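Local coordinates for protein dihydroorotase (Saccharomyces cerevisiae S288C, PDB 6L0A) that catalyses the reversible, zinc-dependent interconversion of N-carbamoyl-L-aspartate and dihydroorotate, the third step of de novo pyrimidine biosynthesis, at residues Gly20-Leu25 with Ile344-Phe349; Lys67-Met72 with Ser317-Ser322; Asp323-Phe328 with Trp357-Glu362. All coordinates share one frame; numbering follows the deposited sequence.

Contact 1: Gly20-Leu25 with Ile344-Phe349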
ATOM      1  N   GLY C  20      14.778 -13.424  22.532  1.00 21.36           N
ATOM      2  CA  GLY C  20      15.707 -14.393  21.954  1.00 21.36           C
ATOM      3  C   GLY C  20      16.829 -13.774  21.141  1.00 22.02           C
ATOM      4  O   GLY C  20      17.385 -12.725  21.487  1.00 22.02           O
ATOM      5  N   ALA C  21      17.169 -14.437  20.032  1.00 25.51           N
ATOM      6  CA  ALA C  21      18.301 -13.998  19.218  1.00 21.04           C
ATOM      7  C   ALA C  21      18.067 -12.622  18.615  1.00 21.20           C
ATOM      8  O   ALA C  21      19.004 -11.823  18.496  1.00 20.67           O
ATOM      9  CB  ALA C  21      18.585 -15.013  18.105  1.00 24.97           C
ATOM     10  N   MET C  22      16.830 -12.328  18.201  1.00 21.60           N
ATOM     11  CA  MET C  22      16.552 -11.004  17.660  1.00 20.06           C
ATOM     12  C   MET C  22      16.861  -9.932  18.696  1.00 16.54           C
ATOM     13  O   MET C  22      17.459  -8.901  18.372  1.00 17.61           O
ATOM     14  CB  MET C  22      15.094 -10.915  17.202  1.00 23.67           C
ATOM     15  CG  MET C  22      14.717  -9.552  16.630  1.00 18.30           C
ATOM     16  SD  MET C  22      15.617  -9.187  15.118  1.00 21.40           S
ATOM     17  CE  MET C  22      14.551  -9.986  13.888  1.00 20.26           C
ATOM     18  N   CYS C  23      16.475 -10.182  19.949  1.00 17.13           N
ATOM     19  CA  CYS C  23      16.742  -9.245  21.036  1.00 20.77           C
ATOM     20  C   CYS C  23      18.237  -9.051  21.255  1.00 18.95           C
ATOM     21  O   CYS C  23      18.694  -7.936  21.519  1.00 17.26           O
ATOM     22  CB  CYS C  23      16.081  -9.746  22.317  1.00 19.52           C
ATOM     23  SG  CYS C  23      16.150  -8.594  23.708  1.00 20.00           S
ATOM     24  N   GLU C  24      19.009 -10.134  21.184  1.00 22.21           N
ATOM     25  CA  GLU C  24      20.456 -10.018  21.330  1.00 23.27           C
ATOM     26  C   GLU C  24      21.066  -9.187  20.213  1.00 22.93           C
ATOM     27  O   GLU C  24      22.039  -8.457  20.437  1.00 23.41           O
ATOM     28  CB  GLU C  24      21.080 -11.414  21.364  1.00 26.39           C
ATOM     29  CG  GLU C  24      20.535 -12.271  22.495  1.00 27.64           C
ATOM     30  CD  GLU C  24      21.271 -13.586  22.639  1.00 41.66           C
ATOM     31  OE1 GLU C  24      22.192 -13.848  21.832  1.00 39.90           O
ATOM     32  OE2 GLU C  24      20.925 -14.354  23.563  1.00 44.71           O
ATOM     33  N   LEU C  25      20.500  -9.271  19.007  1.00 21.16           N
ATOM     34  CA  LEU C  25      21.005  -8.467  17.903  1.00 20.77           C
ATOM     35  C   LEU C  25      20.672  -6.995  18.100  1.00 19.05           C
ATOM     36  O   LEU C  25      21.531  -6.127  17.936  1.00 20.35           O
ATOM     37  CB  LEU C  25      20.426  -8.986  16.583  1.00 18.48           C
ATOM     38  CG  LEU C  25      20.685  -8.235  15.276  1.00 21.86           C
ATOM     39  CD1 LEU C  25      22.168  -7.982  15.036  1.00 22.63           C
ATOM     40  CD2 LEU C  25      20.087  -9.026  14.122  1.00 23.45           C
ATOM     41  N   ILE C 344      19.582 -14.460  11.300  1.00 33.71           N
ATOM     42  CA  ILE C 344      18.752 -13.256  11.267  1.00 29.58           C
ATOM     43  C   ILE C 344      19.401 -12.210  10.373  1.00 30.62           C
ATOM     44  O   ILE C 344      20.548 -11.809  10.606  1.00 25.79           O
ATOM     45  CB  ILE C 344      18.508 -12.691  12.675  1.00 26.31           C
ATOM     46  CG1 ILE C 344      17.712 -13.698  13.507  1.00 26.10           C
ATOM     47  CG2 ILE C 344      17.776 -11.356  12.596  1.00 27.34           C
ATOM     48  CD1 ILE C 344      17.472 -13.264  14.957  1.00 29.01           C
ATOM     49  N   SER C 345      18.657 -11.758   9.359  1.00 23.54           N
ATOM     50  CA  SER C 345      19.003 -10.583   8.575  1.00 25.04           C
ATOM     51  C   SER C 345      17.822  -9.623   8.587  1.00 25.03           C
ATOM     52  O   SER C 345      16.686 -10.039   8.357  1.00 22.46           O
ATOM     53  CB  SER C 345      19.350 -10.958   7.133  1.00 30.55           C
ATOM     54  OG  SER C 345      20.372 -11.935   7.106  1.00 31.00           O
ATOM     55  N   ILE C 346      18.093  -8.349   8.853  1.00 25.54           N
ATOM     56  CA  ILE C 346      17.083  -7.296   8.850  1.00 22.64           C
ATOM     57  C   ILE C 346      17.456  -6.283   7.784  1.00 25.12           C
ATOM     58  O   ILE C 346      18.622  -5.887   7.674  1.00 26.80           O
ATOM     59  CB  ILE C 346      16.981  -6.594  10.217  1.00 24.62           C
ATOM     60  CG1 ILE C 346      16.652  -7.582  11.325  1.00 22.59           C
ATOM     61  CG2 ILE C 346      15.948  -5.460  10.169  1.00 23.52           C
ATOM     62  CD1 ILE C 346      17.132  -7.083  12.682  1.00 23.58           C
ATOM     63  N   ILE C 347      16.466  -5.835   7.016  1.00 20.36           N
ATOM     64  CA  ILE C 347      16.647  -4.740   6.070  1.00 22.26           C
ATOM     65  C   ILE C 347      16.403  -3.435   6.824  1.00 25.57           C
ATOM     66  O   ILE C 347      15.262  -3.187   7.253  1.00 23.83           O
ATOM     67  CB  ILE C 347      15.709  -4.873   4.863  1.00 22.85           C
ATOM     68  CG1 ILE C 347      15.699  -6.320   4.355  1.00 25.47           C
ATOM     69  CG2 ILE C 347      16.139  -3.921   3.775  1.00 24.95           C
ATOM     70  CD1 ILE C 347      17.048  -6.770   3.774  1.00 28.05           C
ATOM     71  N   PRO C 348      17.417  -2.593   7.011  1.00 22.44           N
ATOM     72  CA  PRO C 348      17.210  -1.328   7.719  1.00 18.78           C
ATOM     73  C   PRO C 348      16.498  -0.300   6.853  1.00 23.78           C
ATOM     74  O   PRO C 348      16.510  -0.354   5.618  1.00 20.63           O
ATOM     75  CB  PRO C 348      18.638  -0.875   8.040  1.00 22.23           C
ATOM     76  CG  PRO C 348      19.443  -1.415   6.855  1.00 23.43           C
ATOM     77  CD  PRO C 348      18.813  -2.746   6.545  1.00 23.62           C
ATOM     78  N   PHE C 349      15.871   0.653   7.539  1.00 16.45           N
ATOM     79  CA  PHE C 349      15.252   1.786   6.872  1.00 17.58           C
ATOM     80  C   PHE C 349      16.267   2.517   6.000  1.00 21.76           C
ATOM     81  O   PHE C 349      17.396   2.783   6.430  1.00 19.29           O
ATOM     82  CB  PHE C 349      14.670   2.732   7.923  1.00 17.99           C
ATOM     83  CG  PHE C 349      13.972   3.920   7.360  1.00 18.33           C
ATOM     84  CD1 PHE C 349      12.951   3.767   6.439  1.00 16.53           C
ATOM     85  CD2 PHE C 349      14.333   5.198   7.763  1.00 14.87           C
ATOM     86  CE1 PHE C 349      12.312   4.863   5.925  1.00 18.94           C
ATOM     87  CE2 PHE C 349      13.691   6.299   7.264  1.00 20.35           C
ATOM     88  CZ  PHE C 349      12.680   6.136   6.338  1.00 19.37           C
TER

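Contact 2: Lys67-Met72 with Ser317-Ser322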
ATOM      1  N   LYS C  67      24.576   0.160  29.518  1.00 19.70           N
ATOM      2  CA  LYS C  67      24.571   1.617  29.543  1.00 23.54           C
ATOM      3  C   LYS C  67      23.268   2.231  29.044  1.00 20.29           C
ATOM      4  O   LYS C  67      23.152   3.460  29.006  1.00 23.11           O
ATOM      5  CB  LYS C  67      25.747   2.164  28.726  1.00 28.90           C
ATOM      6  CG  LYS C  67      27.095   1.580  29.155  1.00 26.90           C
ATOM      7  CD  LYS C  67      28.248   2.161  28.346  1.00 36.38           C
ATOM      8  CE  LYS C  67      29.558   1.456  28.699  1.00 37.45           C
ATOM      9  NZ  LYS C  67      30.732   2.065  28.016  1.00 41.06           N
ATOM     10  N   THR C  68      22.290   1.414  28.668  1.00 20.63           N
ATOM     11  CA  THR C  68      21.005   1.896  28.172  1.00 19.39           C
ATOM     12  C   THR C  68      19.990   1.951  29.308  1.00 15.03           C
ATOM     13  O   THR C  68      19.910   1.035  30.130  1.00 16.24           O
ATOM     14  CB  THR C  68      20.509   0.981  27.054  1.00 17.64           C
ATOM     15  OG1 THR C  68      21.463   1.018  25.988  1.00 21.32           O
ATOM     16  CG2 THR C  68      19.160   1.431  26.531  1.00 18.51           C
ATOM     17  N   THR C  69      19.235   3.040  29.363  1.00 15.40           N
ATOM     18  CA  THR C  69      18.203   3.226  30.377  1.00 16.73           C
ATOM     19  C   THR C  69      16.880   2.716  29.824  1.00 18.23           C
ATOM     20  O   THR C  69      16.409   3.216  28.801  1.00 16.84           O
ATOM     21  CB  THR C  69      18.100   4.698  30.754  1.00 17.88           C
ATOM     22  OG1 THR C  69      19.340   5.100  31.367  1.00 20.62           O
ATOM     23  CG2 THR C  69      16.925   4.939  31.703  1.00 17.33           C
ATOM     24  N   PHE C  70      16.286   1.732  30.497  1.00 15.42           N
ATOM     25  CA  PHE C  70      15.109   1.027  29.996  1.00 15.26           C
ATOM     26  C   PHE C  70      13.887   1.425  30.813  1.00 18.78           C
ATOM     27  O   PHE C  70      13.866   1.226  32.030  1.00 19.66           O
ATOM     28  CB  PHE C  70      15.312  -0.483  30.070  1.00 14.43           C
ATOM     29  CG  PHE C  70      16.293  -1.004  29.074  1.00 15.61           C
ATOM     30  CD1 PHE C  70      15.983  -1.005  27.724  1.00 14.28           C
ATOM     31  CD2 PHE C  70      17.538  -1.469  29.477  1.00 20.05           C
ATOM     32  CE1 PHE C  70      16.883  -1.471  26.786  1.00 16.41           C
ATOM     33  CE2 PHE C  70      18.460  -1.933  28.539  1.00 17.77           C
ATOM     34  CZ  PHE C  70      18.133  -1.939  27.192  1.00 16.88           C
ATOM     35  N   LEU C  71      12.880   1.981  30.143  1.00 16.93           N
ATOM     36  CA  LEU C  71      11.573   2.247  30.733  1.00 14.67           C
ATOM     37  C   LEU C  71      10.594   1.229  30.161  1.00 14.89           C
ATOM     38  O   LEU C  71      10.551   1.039  28.945  1.00 13.38           O
ATOM     39  CB  LEU C  71      11.111   3.664  30.424  1.00 15.34           C
ATOM     40  CG  LEU C  71      12.085   4.802  30.743  1.00 18.70           C
ATOM     41  CD1 LEU C  71      11.508   6.141  30.269  1.00 19.15           C
ATOM     42  CD2 LEU C  71      12.428   4.829  32.239  1.00 22.00           C
ATOM     43  N   MET C  72       9.825   0.583  31.028  1.00 13.91           N
ATOM     44  CA  MET C  72       9.089  -0.622  30.666  1.00 16.23           C
ATOM     45  C   MET C  72       7.587  -0.356  30.650  1.00 17.08           C
ATOM     46  O   MET C  72       7.107   0.620  31.232  1.00 16.29           O
ATOM     47  CB  MET C  72       9.405  -1.757  31.639  1.00 16.50           C
ATOM     48  CG  MET C  72      10.907  -2.020  31.829  1.00 16.15           C
ATOM     49  SD  MET C  72      11.781  -2.500  30.311  1.00 16.57           S
ATOM     50  CE  MET C  72      11.010  -4.074  29.928  1.00 16.19           C
ATOM     51  N   SER C 317      18.639   9.976  38.593  1.00 34.30           N
ATOM     52  CA  SER C 317      18.887   8.791  39.402  1.00 32.85           C
ATOM     53  C   SER C 317      18.452   7.501  38.715  1.00 33.80           C
ATOM     54  O   SER C 317      18.929   6.427  39.096  1.00 36.49           O
ATOM     55  CB  SER C 317      18.180   8.913  40.751  1.00 35.15           C
ATOM     56  OG  SER C 317      16.780   8.974  40.579  1.00 33.37           O
ATOM     57  N   GLU C 318      17.555   7.568  37.728  1.00 32.05           N
ATOM     58  CA  GLU C 318      17.182   6.360  37.008  1.00 31.63           C
ATOM     59  C   GLU C 318      18.150   6.025  35.882  1.00 28.19           C
ATOM     60  O   GLU C 318      18.049   4.948  35.295  1.00 26.81           O
ATOM     61  CB  GLU C 318      15.792   6.484  36.390  1.00 33.58           C
ATOM     62  CG  GLU C 318      14.817   7.379  37.120  1.00 37.50           C
ATOM     63  CD  GLU C 318      13.512   7.464  36.367  1.00 29.99           C
ATOM     64  OE1 GLU C 318      13.052   6.402  35.895  1.00 39.20           O
ATOM     65  OE2 GLU C 318      12.960   8.573  36.223  1.00 30.66           O
ATOM     66  N   VAL C 319      19.074   6.916  35.578  1.00 27.77           N
ATOM     67  CA  VAL C 319      19.808   6.841  34.331  1.00 27.61           C
ATOM     68  C   VAL C 319      20.912   5.794  34.450  1.00 26.73           C
ATOM     69  O   VAL C 319      21.691   5.788  35.402  1.00 32.14           O
ATOM     70  CB  VAL C 319      20.326   8.228  33.936  1.00 24.93           C
ATOM     71  CG1 VAL C 319      21.546   8.102  33.114  1.00 35.04           C
ATOM     72  CG2 VAL C 319      19.188   8.990  33.137  1.00 35.69           C
ATOM     73  N   ALA C 320      20.954   4.863  33.490  1.00 19.78           N
ATOM     74  CA  ALA C 320      21.963   3.810  33.487  1.00 19.42           C
ATOM     75  C   ALA C 320      23.366   4.315  33.159  1.00 23.37           C
ATOM     76  O   ALA C 320      24.344   3.649  33.524  1.00 24.23           O
ATOM     77  CB  ALA C 320      21.595   2.718  32.469  1.00 21.44           C
ATOM     78  N   SER C 321      23.490   5.426  32.438  1.00 24.78           N
ATOM     79  CA  SER C 321      24.778   5.982  32.040  1.00 25.26           C
ATOM     80  C   SER C 321      24.585   7.452  31.708  1.00 28.04           C
ATOM     81  O   SER C 321      23.619   7.822  31.036  1.00 25.36           O
ATOM     82  CB  SER C 321      25.371   5.243  30.835  1.00 24.74           C
ATOM     83  OG  SER C 321      26.306   6.058  30.146  1.00 26.65           O
ATOM     84  N   SER C 322      25.499   8.291  32.195  1.00 22.00           N
ATOM     85  CA  SER C 322      25.425   9.722  31.941  1.00 18.51           C
ATOM     86  C   SER C 322      26.115  10.127  30.643  1.00 20.59           C
ATOM     87  O   SER C 322      26.191  11.325  30.353  1.00 22.61           O
ATOM     88  CB  SER C 322      26.024  10.505  33.118  1.00 30.00           C
ATOM     89  OG  SER C 322      27.272   9.958  33.512  1.00 30.37           O
TER

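Contact 3: Asp323-Phe328 with Trp357-Glu362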
ATOM      1  N   ASP C 323      26.593   9.160  29.851  1.00 24.44           N
ATOM      2  CA  ASP C 323      27.208   9.463  28.560  1.00 21.89           C
ATOM      3  C   ASP C 323      26.272  10.307  27.706  1.00 27.14           C
ATOM      4  O   ASP C 323      25.053  10.120  27.716  1.00 25.83           O
ATOM      5  CB  ASP C 323      27.561   8.180  27.803  1.00 23.75           C
ATOM      6  CG  ASP C 323      28.659   7.387  28.460  1.00 29.35           C
ATOM      7  OD1 ASP C 323      29.271   7.891  29.425  1.00 24.12           O
ATOM      8  OD2 ASP C 323      28.905   6.246  28.012  1.00 30.58           O
ATOM      9  N   LYS C 324      26.852  11.235  26.958  1.00 20.18           N
ATOM     10  CA  LYS C 324      26.095  12.165  26.137  1.00 24.97           C
ATOM     11  C   LYS C 324      26.223  11.764  24.678  1.00 26.66           C
ATOM     12  O   LYS C 324      27.293  11.339  24.238  1.00 25.06           O
ATOM     13  CB  LYS C 324      26.592  13.599  26.324  1.00 27.98           C
ATOM     14  CG  LYS C 324      26.236  14.218  27.671  1.00 31.67           C
ATOM     15  CD  LYS C 324      27.275  15.251  28.102  1.00 33.14           C
ATOM     16  CE  LYS C 324      28.695  14.745  27.889  1.00 36.61           C
ATOM     17  NZ  LYS C 324      29.728  15.681  28.436  1.00 40.78           N
ATOM     18  N   ALA C 325      25.134  11.891  23.929  1.00 23.91           N
ATOM     19  CA  ALA C 325      25.150  11.531  22.518  1.00 26.24           C
ATOM     20  C   ALA C 325      25.609  12.743  21.715  1.00 21.05           C
ATOM     21  O   ALA C 325      24.984  13.807  21.770  1.00 24.25           O
ATOM     22  CB  ALA C 325      23.773  11.037  22.061  1.00 22.95           C
ATOM     23  N   ILE C 326      26.702  12.586  20.979  1.00 26.70           N
ATOM     24  CA  ILE C 326      27.287  13.669  20.194  1.00 29.51           C
ATOM     25  C   ILE C 326      27.022  13.387  18.722  1.00 23.53           C
ATOM     26  O   ILE C 326      27.507  12.390  18.172  1.00 24.93           O
ATOM     27  CB  ILE C 326      28.793  13.820  20.463  1.00 30.31           C
ATOM     28  CG1 ILE C 326      29.062  13.943  21.970  1.00 27.26           C
ATOM     29  CG2 ILE C 326      29.346  15.021  19.706  1.00 32.82           C
ATOM     30  CD1 ILE C 326      28.431  15.163  22.608  1.00 31.23           C
ATOM     31  N   LEU C 327      26.255  14.258  18.085  1.00 23.17           N
ATOM     32  CA  LEU C 327      26.044  14.164  16.649  1.00 25.94           C
ATOM     33  C   LEU C 327      27.177  14.898  15.941  1.00 30.36           C
ATOM     34  O   LEU C 327      27.440  16.065  16.242  1.00 32.20           O
ATOM     35  CB  LEU C 327      24.696  14.769  16.274  1.00 34.44           C
ATOM     36  CG  LEU C 327      24.119  14.421  14.906  1.00 35.17           C
ATOM     37  CD1 LEU C 327      23.402  13.080  14.957  1.00 27.62           C
ATOM     38  CD2 LEU C 327      23.181  15.526  14.485  1.00 33.25           C
ATOM     39  N   PHE C 328      27.850  14.226  15.010  1.00 33.93           N
ATOM     40  CA  PHE C 328      28.930  14.879  14.276  1.00 36.31           C
ATOM     41  C   PHE C 328      28.796  14.632  12.780  1.00 35.75           C
ATOM     42  O   PHE C 328      28.383  13.549  12.350  1.00 37.28           O
ATOM     43  CB  PHE C 328      30.318  14.441  14.785  1.00 35.91           C
ATOM     44  CG  PHE C 328      30.619  12.977  14.614  1.00 35.92           C
ATOM     45  CD1 PHE C 328      30.038  12.030  15.441  1.00 33.47           C
ATOM     46  CD2 PHE C 328      31.523  12.553  13.657  1.00 34.43           C
ATOM     47  CE1 PHE C 328      30.331  10.684  15.295  1.00 31.10           C
ATOM     48  CE2 PHE C 328      31.815  11.210  13.509  1.00 31.37           C
ATOM     49  CZ  PHE C 328      31.222  10.277  14.329  1.00 31.70           C
ATOM     50  N   TRP C 357      25.016  12.840   8.866  1.00 31.34           N
ATOM     51  CA  TRP C 357      25.503  12.876  10.237  1.00 32.57           C
ATOM     52  C   TRP C 357      25.793  11.477  10.762  1.00 30.29           C
ATOM     53  O   TRP C 357      25.255  10.478  10.281  1.00 35.75           O
ATOM     54  CB  TRP C 357      24.489  13.546  11.159  1.00 29.42           C
ATOM     55  CG  TRP C 357      24.193  14.942  10.796  1.00 31.46           C
ATOM     56  CD1 TRP C 357      23.290  15.372   9.876  1.00 28.27           C
ATOM     57  CD2 TRP C 357      24.798  16.112  11.349  1.00 32.58           C
ATOM     58  NE1 TRP C 357      23.288  16.742   9.822  1.00 36.30           N
ATOM     59  CE2 TRP C 357      24.207  17.221  10.718  1.00 37.87           C
ATOM     60  CE3 TRP C 357      25.783  16.328  12.319  1.00 32.20           C
ATOM     61  CZ2 TRP C 357      24.573  18.534  11.021  1.00 38.69           C
ATOM     62  CZ3 TRP C 357      26.142  17.631  12.621  1.00 34.34           C
ATOM     63  CH2 TRP C 357      25.537  18.715  11.978  1.00 32.47           C
ATOM     64  N   SER C 358      26.656  11.429  11.774  1.00 31.89           N
ATOM     65  CA  SER C 358      26.975  10.217  12.514  1.00 26.66           C
ATOM     66  C   SER C 358      26.812  10.527  13.997  1.00 27.93           C
ATOM     67  O   SER C 358      26.650  11.686  14.387  1.00 30.85           O
ATOM     68  CB  SER C 358      28.399   9.725  12.208  1.00 35.96           C
ATOM     69  OG  SER C 358      28.632   9.677  10.806  1.00 33.91           O
ATOM     70  N   VAL C 359      26.847   9.495  14.835  1.00 27.70           N
ATOM     71  CA  VAL C 359      26.637   9.685  16.269  1.00 29.31           C
ATOM     72  C   VAL C 359      27.684   8.892  17.041  1.00 28.40           C
ATOM     73  O   VAL C 359      28.034   7.767  16.668  1.00 31.69           O
ATOM     74  CB  VAL C 359      25.200   9.298  16.704  1.00 27.27           C
ATOM     75  CG1 VAL C 359      24.954   7.806  16.544  1.00 23.72           C
ATOM     76  CG2 VAL C 359      24.930   9.741  18.147  1.00 26.14           C
ATOM     77  N   ARG C 360      28.200   9.503  18.107  1.00 27.14           N
ATOM     78  CA  ARG C 360      29.126   8.876  19.037  1.00 32.35           C
ATOM     79  C   ARG C 360      28.752   9.317  20.448  1.00 28.44           C
ATOM     80  O   ARG C 360      27.878  10.171  20.640  1.00 28.15           O
ATOM     81  CB  ARG C 360      30.580   9.244  18.714  1.00 32.43           C
ATOM     82  CG  ARG C 360      30.903  10.711  18.955  1.00 29.58           C
ATOM     83  CD  ARG C 360      32.413  10.959  18.970  1.00 39.28           C
ATOM     84  NE  ARG C 360      32.737  12.240  19.594  1.00 41.97           N
ATOM     85  CZ  ARG C 360      32.874  13.378  18.924  1.00 42.88           C
ATOM     86  NH1 ARG C 360      32.723  13.391  17.608  1.00 46.47           N
ATOM     87  NH2 ARG C 360      33.161  14.505  19.565  1.00 44.02           N
ATOM     88  N   TRP C 361      29.442   8.753  21.439  1.00 26.63           N
ATOM     89  CA  TRP C 361      29.127   8.961  22.847  1.00 30.29           C
ATOM     90  C   TRP C 361      30.299   9.601  23.579  1.00 33.23           C
ATOM     91  O   TRP C 361      31.458   9.237  23.353  1.00 34.24           O
ATOM     92  CB  TRP C 361      28.776   7.638  23.520  1.00 26.91           C
ATOM     93  CG  TRP C 361      27.502   7.073  23.007  1.00 27.27           C
ATOM     94  CD1 TRP C 361      27.356   6.163  22.007  1.00 29.32           C
ATOM     95  CD2 TRP C 361      26.185   7.399  23.454  1.00 25.58           C
ATOM     96  NE1 TRP C 361      26.023   5.897  21.799  1.00 29.04           N
ATOM     97  CE2 TRP C 361      25.282   6.645  22.674  1.00 26.87           C
ATOM     98  CE3 TRP C 361      25.680   8.255  24.438  1.00 23.88           C
ATOM     99  CZ2 TRP C 361      23.901   6.713  22.858  1.00 24.62           C
ATOM    100  CZ3 TRP C 361      24.309   8.331  24.613  1.00 25.53           C
ATOM    101  CH2 TRP C 361      23.435   7.565  23.823  1.00 22.11           C
ATOM    102  N   GLU C 362      29.990  10.542  24.472  1.00 28.01           N
ATOM    103  CA  GLU C 362      31.025  11.149  25.292  1.00 30.45           C
ATOM    104  C   GLU C 362      30.652  11.108  26.768  1.00 30.64           C
ATOM    105  O   GLU C 362      29.499  11.369  27.134  1.00 28.79           O
ATOM    106  CB  GLU C 362      31.279  12.594  24.864  1.00 36.56           C
ATOM    107  CG  GLU C 362      32.276  12.695  23.734  1.00 43.30           C
ATOM    108  CD  GLU C 362      32.937  14.051  23.681  1.00 49.29           C
ATOM    109  OE1 GLU C 362      33.182  14.625  24.763  1.00 53.64           O
ATOM    110  OE2 GLU C 362      33.201  14.540  22.563  1.00 50.84           O
TER

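Contact 1: Gly20-Leu25 with Ile344-Phe349
Ile344 and Ile346 meet the first turns of helix 20-32 through Ala21, Met22 and Leu25. The side chains that meet are all apolar and the contact is small, with 234 Å² buried in all. Its tight part is a cluster of methyl groups and one sulfur. Leu25 CD2 touches both isoleucines, 3.6 Å from Ile344 CG2 and 3.8 Å from Ile346 CD1. Leu25 and Ile346 approach tip to tip, whereas Leu25 and Ile344 slide past each other in opposite directions. Met22 CG is anti to the backbone N (chi1 180°), and the chain then bends at chi2 and chi3. The bent chain brings Met22 SD to 3.6 Å from Ile346 CD1. Met22 CE, the terminal methyl, rests 3.7 Å from Ile344 CG2. Ile344 therefore uses its two branches differently. CG2 packs into the Met22 and Leu25 side chains. CD1, at the end of the other branch, presses on the helix backbone and sits 3.4 Å from Met22 N.

The looser part lies toward the start of the helix. There the exposed Ala21 touches Ile344 CD1 with its CB, at 3.8 Å, and with its backbone carbonyl carbon. Ile344 itself is only partly buried, while Leu25 and Ile346 are buried.

In the fold, strand 11-15 and helix 20-32 form the first beta-alpha unit of the TIM-barrel-like hydrolase domain, and the contact packs a late piece of the chain on that helix. Strand 345-346 pairs with strand 338-339 in a two-stranded antiparallel hairpin, with Ile346 bonded to Ile338 through the backbone. Cys23 points away from the isoleucines and packs on Leu61 and Leu64, so helix 20-32 lies between this hairpin and helix 51-64.

Contact 2: Lys67-Met72 with Ser317-Ser322
Thr69 and Ala320 make the polar link between barrel strand 69-71 and the loop that leads from helix 300-312 to strand 324-328. The Thr69 side chain can be followed outward from the strand. Its CB points toward the loop and lies 4.0 Å from Ala320 N. OG1 is anti to the carbonyl carbon (chi1 -64°) and accepts a hydrogen bond from Ala320 N. The bond is 2.7 Å long, with a nearly straight N-H...O angle of 170°. The same Thr69 OG1 also lies 3.5 Å from Ala320 CB. The other branch, Thr69 CG2, turns to the preceding part of the loop and comes within 3.8 Å of Glu318 O.

Van der Waals contacts flank this bond. Ala320 CB packs against the backbone before the threonine, at 3.3 Å from Thr68 O. Further toward the surface, Ser321 CB lies 3.8 Å from Lys67 CB, while the extended lysine chain leads away from the loop. Ser321 OG bonds with Asp323 N within its own loop. On the other side, Leu71 and Glu318 cross at about a right angle, with Leu71 CD2 4.0 Å from Glu318 OE1. That carboxylate forms a salt bridge with Arg95, and its OE2 bonds with Lys315 N.

The strand belongs to the parallel barrel sheet, where Thr69 and Leu71 bond through the backbone to strand 37-40. The chemistry is that of a side chain capturing a main-chain N-H: a buried hydroxyl satisfies Ala320 N and joins the loop to the strand by one short, nearly straight bond, with carbon-to-carbon and carbon-to-oxygen packing around it.

Contact 3: Asp323-Phe328 with Trp357-Glu362
Strands 324-328 and 358-362 run antiparallel, with Lys324, Ile326 and Phe328 forming hydrogen-bonded pairs with Glu362, Arg360 and Ser358. They are the two central strands of a four-stranded antiparallel sheet, in which strand 4-8 flanks 324-328. Six backbone bonds join them; the shortest include Ile326 N to Arg360 O at 2.7 Å.

On one face lie Ala325, Leu327, Val359 and Trp361. Ala325 CB sits over the six-membered ring of Trp361, 4.0 Å from its centroid, in a CH-pi contact. The indole NE1 bonds to Arg31 O. Leu327 crosses Trp357 at about a right angle, and Leu327 CD2 is 3.5 Å from Trp357 CE3. Ile284 and Ala288 of helix 283-293 pack on Leu327 as well, so the Leu327 end of this face packs on helix 283-293.

The other face carries the Phe328 ring. Its CG takes the crowded position between the backbone N and the carbonyl carbon (chi1 63°). The ring then lies across the partner strand, with Ser358 CB over one face, 3.9 Å from the ring centroid. Arg360 NH1 lies over the opposite face, 3.7 Å from Phe328 CG. The cation-pi attraction is long and at most weak, and the ring and guanidinium planes are 50° apart. Ile326 CG2 lies over one face of the guanidinium, 3.9 Å from Arg360 NH2. Glu4 of strand 4-8 forms a salt bridge with the same NH2. A second carboxylate meets this nitrogen from within the strand: Arg360 NH2 donates to Glu362 OE2 at 3.0 Å, in the guanidinium plane.

Contacts 2 and 3 are neighbours, with centres 17 Å apart. They touch where Lys67 CD lies 4.2 Å from Asp323 OD2, and the chain runs directly from Ser322 into Asp323. Contact 1 stands apart, its centre about 22 Å from that of contact 2 and 23 Å from that of contact 3. Helix 20-32 connects all three: its start makes contact 1, while its Arg31 packs on Lys67 of contact 2 and forms a salt bridge with Asp323 of contact 3. Contact 1 is nearest the active site, the Met22 side chain being about 10 Å from the bound malate and 14 Å from a zinc ion. The Leu71 side chain is about 11 Å from that of zinc ligand His14.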